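Local atomic coordinates of nucleoporin NUP170 (Chaetomium thermophilum, PDB entry 5HAX), a protein that is a scaffold nucleoporin of the nuclear pore complex, probably serving as a structural component of the inner ring that surrounds the transport channel. Residues 8-13 against 601-606; 413-418 against 522-527; 426-431 against 517-522. All blocks are in the same frame, centred on the assembly; numbering follows the deposited sequence.

Interaction 1: residues 8-13 against 601-606; sequences KAAQVV and TLWKAK
Val-13 lays its CG1 methyl over one face of the Trp-603 indole, and Ala-10, one helical turn earlier, puts its CB against the rim of the same ring. The first of these is a CH-pi contact: Val-13 CG1 stands 3.6 Å from the centroid of the six-membered ring of Trp-603, only 14° off the ring normal, so it sits almost squarely above the benzo half. With CG1 anti to the backbone N (chi1 172°), the methyl is carried out over the ring, while CG2 takes the position beside the backbone N. The second contact is plain apolar packing in the plane of the indole, where Ala-10 CB meets Trp-603 CZ2 at 3.6 Å. A face and an edge are thus both engaged by residues of helix 5-20.

No hydrogen bond joins 8-13 to 601-606. The polar end of the indole is nonetheless satisfied by the same helix, since Trp-603 NE1 bonds to the side-chain oxygen of Asn-14, the residue after Val-13. Phe-721 and Glu-718 of helix 717-722 also touch the tryptophan.

The backbone carrying Trp-603 makes a type I beta turn from Leu-602 to Ala-605, closed by Ala-605 N to Leu-602 O at 2.8 Å. The buried indole, carried on this turn after helix 586-599, packs the N-terminal helix 5-20 into the C-terminal helical domain.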
# COMPACT_ATOMS: atom_id res chain seq x y z
N LYS A 8 34.14 -5.51 2.47
CA LYS A 8 33.61 -6.87 2.44
C LYS A 8 32.14 -6.88 2.86
O LYS A 8 31.31 -7.51 2.20
CB LYS A 8 34.43 -7.78 3.36
CG LYS A 8 35.33 -8.77 2.65
CD LYS A 8 35.76 -9.88 3.60
CE LYS A 8 36.57 -10.96 2.89
NZ LYS A 8 37.99 -10.56 2.70
N ALA A 9 31.82 -6.19 3.95
CA ALA A 9 30.44 -6.14 4.42
C ALA A 9 29.54 -5.43 3.42
O ALA A 9 28.38 -5.83 3.23
CB ALA A 9 30.39 -5.45 5.78
N ALA A 10 30.05 -4.38 2.77
CA ALA A 10 29.27 -3.70 1.74
C ALA A 10 28.92 -4.64 0.60
O ALA A 10 27.85 -4.52 -0.01
CB ALA A 10 30.04 -2.49 1.21
N GLN A 11 29.81 -5.59 0.30
CA GLN A 11 29.51 -6.60 -0.71
C GLN A 11 28.32 -7.45 -0.29
O GLN A 11 27.47 -7.79 -1.13
CB GLN A 11 30.74 -7.48 -0.94
CG GLN A 11 31.10 -7.68 -2.40
CD GLN A 11 32.32 -8.57 -2.57
OE1 GLN A 11 33.26 -8.52 -1.78
NE2 GLN A 11 32.29 -9.41 -3.60
N VAL A 12 28.24 -7.80 0.99
CA VAL A 12 27.11 -8.58 1.49
C VAL A 12 25.82 -7.77 1.38
O VAL A 12 24.76 -8.31 1.04
CB VAL A 12 27.37 -9.03 2.94
CG1 VAL A 12 26.16 -9.78 3.50
CG2 VAL A 12 28.62 -9.88 3.02
N VAL A 13 25.89 -6.47 1.68
CA VAL A 13 24.71 -5.62 1.59
C VAL A 13 24.20 -5.57 0.16
O VAL A 13 23.00 -5.74 -0.10
CB VAL A 13 25.02 -4.21 2.13
CG1 VAL A 13 23.87 -3.25 1.86
CG2 VAL A 13 25.33 -4.26 3.62
N THR A 601 16.76 2.21 1.87
CA THR A 601 16.38 3.48 1.26
C THR A 601 17.57 4.42 1.08
O THR A 601 17.43 5.41 0.36
CB THR A 601 15.32 4.19 2.12
OG1 THR A 601 15.87 4.50 3.41
CG2 THR A 601 14.08 3.32 2.28
N LEU A 602 18.71 4.13 1.70
CA LEU A 602 19.88 4.99 1.69
C LEU A 602 20.96 4.52 0.72
O LEU A 602 21.46 5.31 -0.09
CB LEU A 602 20.49 5.06 3.09
CG LEU A 602 20.29 6.34 3.91
CD1 LEU A 602 18.83 6.74 3.94
CD2 LEU A 602 20.83 6.14 5.31
N TRP A 603 21.30 3.23 0.78
CA TRP A 603 22.52 2.68 0.20
C TRP A 603 22.85 3.25 -1.18
O TRP A 603 23.88 3.90 -1.36
CB TRP A 603 22.36 1.16 0.13
CG TRP A 603 23.64 0.42 -0.04
CD1 TRP A 603 24.08 -0.21 -1.17
CD2 TRP A 603 24.66 0.21 0.95
NE1 TRP A 603 25.30 -0.79 -0.95
CE2 TRP A 603 25.68 -0.55 0.34
CE3 TRP A 603 24.80 0.59 2.28
CZ2 TRP A 603 26.83 -0.93 1.03
CZ3 TRP A 603 25.94 0.21 2.97
CH2 TRP A 603 26.94 -0.55 2.34
N LYS A 604 21.99 3.01 -2.17
CA LYS A 604 22.27 3.40 -3.54
C LYS A 604 21.83 4.82 -3.86
O LYS A 604 22.01 5.27 -5.00
CB LYS A 604 21.59 2.42 -4.51
CG LYS A 604 22.15 1.01 -4.46
CD LYS A 604 23.57 0.95 -5.00
CE LYS A 604 24.12 -0.47 -4.97
NZ LYS A 604 25.47 -0.56 -5.58
N ALA A 605 21.26 5.54 -2.90
CA ALA A 605 20.79 6.89 -3.14
C ALA A 605 21.94 7.89 -3.10
O ALA A 605 22.92 7.71 -2.36
CB ALA A 605 19.74 7.29 -2.10
N LYS A 606 21.82 8.94 -3.91
CA LYS A 606 22.75 10.06 -3.82
C LYS A 606 22.55 10.79 -2.50
O LYS A 606 21.44 10.88 -1.97
CB LYS A 606 22.52 11.04 -4.98
CG LYS A 606 22.63 10.42 -6.37
CD LYS A 606 24.03 9.94 -6.67
CE LYS A 606 24.17 9.51 -8.12
NZ LYS A 606 25.50 8.90 -8.41

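Interaction 2: residues 413-418 against 522-527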
# COMPACT_ATOMS: atom_id res chain seq x y z
N ARG A 413 6.19 -17.55 2.42
CA ARG A 413 6.25 -18.79 1.66
C ARG A 413 6.59 -18.51 0.20
O ARG A 413 7.32 -19.29 -0.43
CB ARG A 413 4.92 -19.54 1.77
CG ARG A 413 4.99 -20.99 1.32
CD ARG A 413 3.66 -21.70 1.52
NE ARG A 413 3.10 -21.47 2.85
CZ ARG A 413 3.44 -22.15 3.94
NH1 ARG A 413 4.35 -23.12 3.87
NH2 ARG A 413 2.88 -21.86 5.11
N ILE A 414 6.08 -17.41 -0.36
CA ILE A 414 6.37 -17.07 -1.75
C ILE A 414 7.86 -16.78 -1.92
O ILE A 414 8.46 -17.12 -2.95
CB ILE A 414 5.51 -15.87 -2.19
CG1 ILE A 414 4.03 -16.26 -2.23
CG2 ILE A 414 5.95 -15.36 -3.56
CD1 ILE A 414 3.08 -15.10 -2.46
N LYS A 415 8.47 -16.12 -0.93
CA LYS A 415 9.87 -15.74 -1.05
C LYS A 415 10.80 -16.95 -0.98
O LYS A 415 11.84 -16.96 -1.65
CB LYS A 415 10.22 -14.74 0.06
CG LYS A 415 11.66 -14.27 0.06
CD LYS A 415 11.87 -13.13 1.05
CE LYS A 415 13.32 -12.68 1.10
NZ LYS A 415 14.21 -13.72 1.68
N VAL A 416 10.43 -17.97 -0.20
CA VAL A 416 11.26 -19.15 -0.04
C VAL A 416 11.03 -20.20 -1.13
O VAL A 416 11.92 -21.02 -1.38
CB VAL A 416 11.01 -19.77 1.35
CG1 VAL A 416 11.79 -21.07 1.55
CG2 VAL A 416 11.38 -18.77 2.43
N THR A 417 9.87 -20.18 -1.78
CA THR A 417 9.51 -21.22 -2.74
C THR A 417 10.58 -21.38 -3.82
O THR A 417 11.04 -20.39 -4.41
CB THR A 417 8.17 -20.90 -3.39
OG1 THR A 417 7.14 -20.91 -2.38
CG2 THR A 417 7.82 -21.92 -4.47
N GLN A 418 10.96 -22.62 -4.07
CA GLN A 418 11.95 -22.95 -5.09
C GLN A 418 11.61 -24.31 -5.70
O GLN A 418 11.25 -25.24 -4.97
CB GLN A 418 13.36 -22.96 -4.50
CG GLN A 418 14.40 -22.27 -5.36
CD GLN A 418 14.15 -20.78 -5.51
OE1 GLN A 418 13.98 -20.07 -4.52
NE2 GLN A 418 14.11 -20.31 -6.75
N ARG A 522 14.74 -20.34 7.98
CA ARG A 522 15.48 -20.08 9.21
C ARG A 522 16.01 -18.65 9.26
O ARG A 522 15.95 -18.00 10.31
CB ARG A 522 16.63 -21.08 9.36
CG ARG A 522 17.28 -21.08 10.74
CD ARG A 522 18.29 -22.21 10.91
NE ARG A 522 17.68 -23.53 10.72
CZ ARG A 522 17.12 -24.25 11.69
NH1 ARG A 522 16.60 -25.43 11.41
NH2 ARG A 522 17.08 -23.79 12.93
N VAL A 523 16.54 -18.14 8.14
CA VAL A 523 17.14 -16.81 8.15
C VAL A 523 16.10 -15.75 8.47
O VAL A 523 16.31 -14.88 9.33
CB VAL A 523 17.84 -16.53 6.80
CG1 VAL A 523 18.31 -15.07 6.73
CG2 VAL A 523 19.02 -17.48 6.60
N GLU A 524 14.96 -15.79 7.78
CA GLU A 524 13.91 -14.81 8.04
C GLU A 524 13.41 -14.89 9.47
O GLU A 524 13.11 -13.86 10.10
CB GLU A 524 12.75 -15.00 7.05
CG GLU A 524 13.08 -14.62 5.61
CD GLU A 524 13.11 -13.12 5.38
OE1 GLU A 524 12.69 -12.36 6.29
OE2 GLU A 524 13.54 -12.69 4.29
N THR A 525 13.31 -16.11 10.02
CA THR A 525 12.83 -16.27 11.39
C THR A 525 13.83 -15.69 12.39
O THR A 525 13.44 -14.97 13.32
CB THR A 525 12.58 -17.74 11.69
OG1 THR A 525 11.68 -18.29 10.72
CG2 THR A 525 11.98 -17.91 13.09
N ILE A 526 15.11 -15.99 12.22
CA ILE A 526 16.13 -15.47 13.13
C ILE A 526 16.26 -13.97 12.98
O ILE A 526 16.55 -13.26 13.95
CB ILE A 526 17.47 -16.19 12.89
CG1 ILE A 526 17.33 -17.69 13.19
CG2 ILE A 526 18.58 -15.58 13.74
CD1 ILE A 526 17.00 -18.03 14.64
N ALA A 527 16.04 -13.45 11.77
CA ALA A 527 16.06 -12.00 11.57
C ALA A 527 14.90 -11.34 12.30
O ALA A 527 15.05 -10.23 12.84
CB ALA A 527 16.01 -11.68 10.08
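An interhelical salt bridge joins the short helix 411-416, which follows a blade strand of the beta-propeller, to helix 522-533 of the helical region. Lys-415 NZ donates to Glu-524 OE2 at 2.9 Å, using the anti lone pair of that oxygen, the one directed away from OE1. The two side chains cross at about a right angle. Lys-415 leaves its helix with CG pointing opposite the amide nitrogen (chi1 179°), stays extended as far as CE and then bends at chi4, which brings the ammonium round to the carboxylate; Lys-415 CE also lies 3.2 Å from Glu-524 OE2. A bend at chi2 (-76°) turns the Glu-524 carboxylate aside instead of letting it reach straight out from the helix.

The same OE2 takes a second salt bridge from Arg-597 of helix 586-599, and Leu-463 packs on both Lys-415 and Glu-524.

A methionine in place of Lys-415 would probably remove one of the two cations at Glu-524 OE2, leaving Arg-597 there, and lose the charged tie between the two helices. Glu-524 is buried, and two cations converging on one of its oxygens would be expected to stabilise the ionised carboxylate, making this a small ionic network shared by three helices.

Interaction 3: residues 426-431 against 517-522; sequences FEQGTW and INQYGR
Gln-428 and Gln-519 meet at the join between a beta-propeller blade and the helical region, their side chains coming from opposite directions until the amide nitrogen of each lies over the plane of the other amide. Gln-428 projects from strand 427-433, and Gln-519 from the last turn of helix 506-520. The strand residue is folded back at chi2 (-78°), whereas Gln-519 reaches out in a straight chain, its CG trans to the main-chain nitrogen (chi1 -179°), which carries its amide across to the blade. The amide planes are 23° apart, close to parallel.

Both nitrogens are donors, so they form no hydrogen bond with each other. Asp-410 bridges the pair, accepting from Gln-519 NE2 through OD1 and from Gln-428 NE2 through OD2, which probably accounts for their closeness. Gln-428 NE2 also bonds to Glu-39, and Gln-428 OE1 receives the side-chain amide of Gln-41, both from the edge strand 39-41. These partners fix the flip of the strand glutamine and satisfy its buried polar end.

Behind Gln-519 the helix stops at Gly-521, whose phi is positive and whose N still bonds to Ile-517 O at 2.9 Å. The contact itself narrows to one approach, Gln-428 NE2 to Gln-519 NE2 at 3.3 Å.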
# COMPACT_ATOMS: atom_id res chain seq x y z
N PHE A 426 -0.03 -18.49 -2.76
CA PHE A 426 -0.27 -18.80 -1.36
C PHE A 426 -0.81 -17.57 -0.63
O PHE A 426 -0.40 -16.44 -0.91
CB PHE A 426 1.02 -19.28 -0.69
CG PHE A 426 1.66 -20.46 -1.36
CD1 PHE A 426 1.09 -21.72 -1.27
CD2 PHE A 426 2.84 -20.32 -2.08
CE1 PHE A 426 1.68 -22.81 -1.89
CE2 PHE A 426 3.43 -21.41 -2.69
CZ PHE A 426 2.85 -22.65 -2.60
N GLU A 427 -1.73 -17.80 0.30
CA GLU A 427 -2.36 -16.71 1.04
C GLU A 427 -2.53 -17.08 2.51
O GLU A 427 -2.70 -18.25 2.86
CB GLU A 427 -3.74 -16.34 0.46
CG GLU A 427 -3.69 -15.49 -0.81
CD GLU A 427 -5.07 -14.99 -1.22
OE1 GLU A 427 -5.35 -13.79 -1.03
OE2 GLU A 427 -5.87 -15.80 -1.73
N GLN A 428 -2.49 -16.05 3.35
CA GLN A 428 -2.91 -16.12 4.74
C GLN A 428 -4.24 -15.37 4.87
O GLN A 428 -4.35 -14.24 4.40
CB GLN A 428 -1.87 -15.49 5.67
CG GLN A 428 -0.53 -16.23 5.73
CD GLN A 428 -0.58 -17.48 6.58
OE1 GLN A 428 -1.23 -17.51 7.63
NE2 GLN A 428 0.11 -18.52 6.15
N GLY A 429 -5.23 -16.01 5.49
CA GLY A 429 -6.57 -15.45 5.55
C GLY A 429 -7.14 -15.48 6.96
O GLY A 429 -6.66 -16.20 7.84
N THR A 430 -8.18 -14.68 7.16
CA THR A 430 -8.88 -14.63 8.44
C THR A 430 -10.26 -14.02 8.23
O THR A 430 -10.51 -13.31 7.25
CB THR A 430 -8.09 -13.83 9.48
OG1 THR A 430 -8.73 -13.93 10.76
CG2 THR A 430 -7.99 -12.36 9.08
N TRP A 431 -11.15 -14.29 9.19
CA TRP A 431 -12.51 -13.76 9.21
C TRP A 431 -12.64 -12.76 10.35
O TRP A 431 -12.42 -13.11 11.51
CB TRP A 431 -13.53 -14.88 9.39
CG TRP A 431 -13.81 -15.69 8.18
CD1 TRP A 431 -13.28 -16.90 7.86
CD2 TRP A 431 -14.72 -15.35 7.12
NE1 TRP A 431 -13.79 -17.34 6.66
CE2 TRP A 431 -14.68 -16.41 6.19
CE3 TRP A 431 -15.56 -14.26 6.87
CZ2 TRP A 431 -15.44 -16.41 5.02
CZ3 TRP A 431 -16.32 -14.26 5.71
CH2 TRP A 431 -16.26 -15.33 4.80
N ILE A 517 10.00 -21.34 11.09
CA ILE A 517 11.04 -21.82 10.18
C ILE A 517 10.41 -22.57 9.00
O ILE A 517 10.84 -22.42 7.85
CB ILE A 517 12.04 -22.71 10.94
CG1 ILE A 517 12.83 -21.86 11.94
CG2 ILE A 517 12.99 -23.41 9.97
CD1 ILE A 517 13.73 -22.67 12.87
N ASN A 518 9.39 -23.37 9.27
CA ASN A 518 8.75 -24.14 8.21
C ASN A 518 8.03 -23.26 7.20
O ASN A 518 7.87 -23.68 6.05
CB ASN A 518 7.76 -25.15 8.81
CG ASN A 518 8.46 -26.28 9.54
OD1 ASN A 518 9.65 -26.52 9.36
ND2 ASN A 518 7.70 -27.00 10.36
N GLN A 519 7.61 -22.06 7.59
CA GLN A 519 6.93 -21.14 6.68
C GLN A 519 7.88 -20.11 6.07
O GLN A 519 7.87 -19.91 4.85
CB GLN A 519 5.80 -20.41 7.41
CG GLN A 519 5.02 -19.44 6.52
CD GLN A 519 3.94 -18.70 7.27
OE1 GLN A 519 3.65 -18.99 8.43
NE2 GLN A 519 3.33 -17.72 6.61
N TYR A 520 8.69 -19.45 6.89
CA TYR A 520 9.52 -18.33 6.46
C TYR A 520 10.97 -18.71 6.18
O TYR A 520 11.69 -17.91 5.58
CB TYR A 520 9.49 -17.22 7.52
CG TYR A 520 8.17 -16.50 7.63
CD1 TYR A 520 7.94 -15.32 6.96
CD2 TYR A 520 7.14 -17.01 8.43
CE1 TYR A 520 6.73 -14.65 7.06
CE2 TYR A 520 5.93 -16.35 8.54
CZ TYR A 520 5.73 -15.17 7.85
OH TYR A 520 4.53 -14.51 7.95
N GLY A 521 11.41 -19.89 6.59
CA GLY A 521 12.81 -20.24 6.54
C GLY A 521 13.56 -19.76 7.78
O GLY A 521 13.10 -18.90 8.53
N ARG A 522 14.74 -20.34 7.98
CA ARG A 522 15.48 -20.08 9.21
C ARG A 522 16.01 -18.65 9.26
O ARG A 522 15.95 -18.00 10.31
CB ARG A 522 16.63 -21.08 9.36
CG ARG A 522 17.28 -21.08 10.74
CD ARG A 522 18.29 -22.21 10.91
NE ARG A 522 17.68 -23.53 10.72
CZ ARG A 522 17.12 -24.25 11.69
NH1 ARG A 522 16.60 -25.43 11.41
NH2 ARG A 522 17.08 -23.79 12.93

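Starting at the N terminus, helix 5-20 already lies among the C-terminal helices, and interaction 1 closes the longest loop, with 587 residues between its segments and all of the propeller blades inside it. Interaction 2 is nested within that loop, spanning 103 residues from helix 411-416 to helix 522-533, and interaction 3 is nested within interaction 2, spanning 85. None of them cross. Interactions 2 and 3 share Arg-522, have centres about 10 Å apart and touch directly, as where Arg-413 packs on Phe-426 and Gln-519; together they tie the propeller to the helical region. Interaction 1 stands apart, its centre about 22 Å from that of interaction 2.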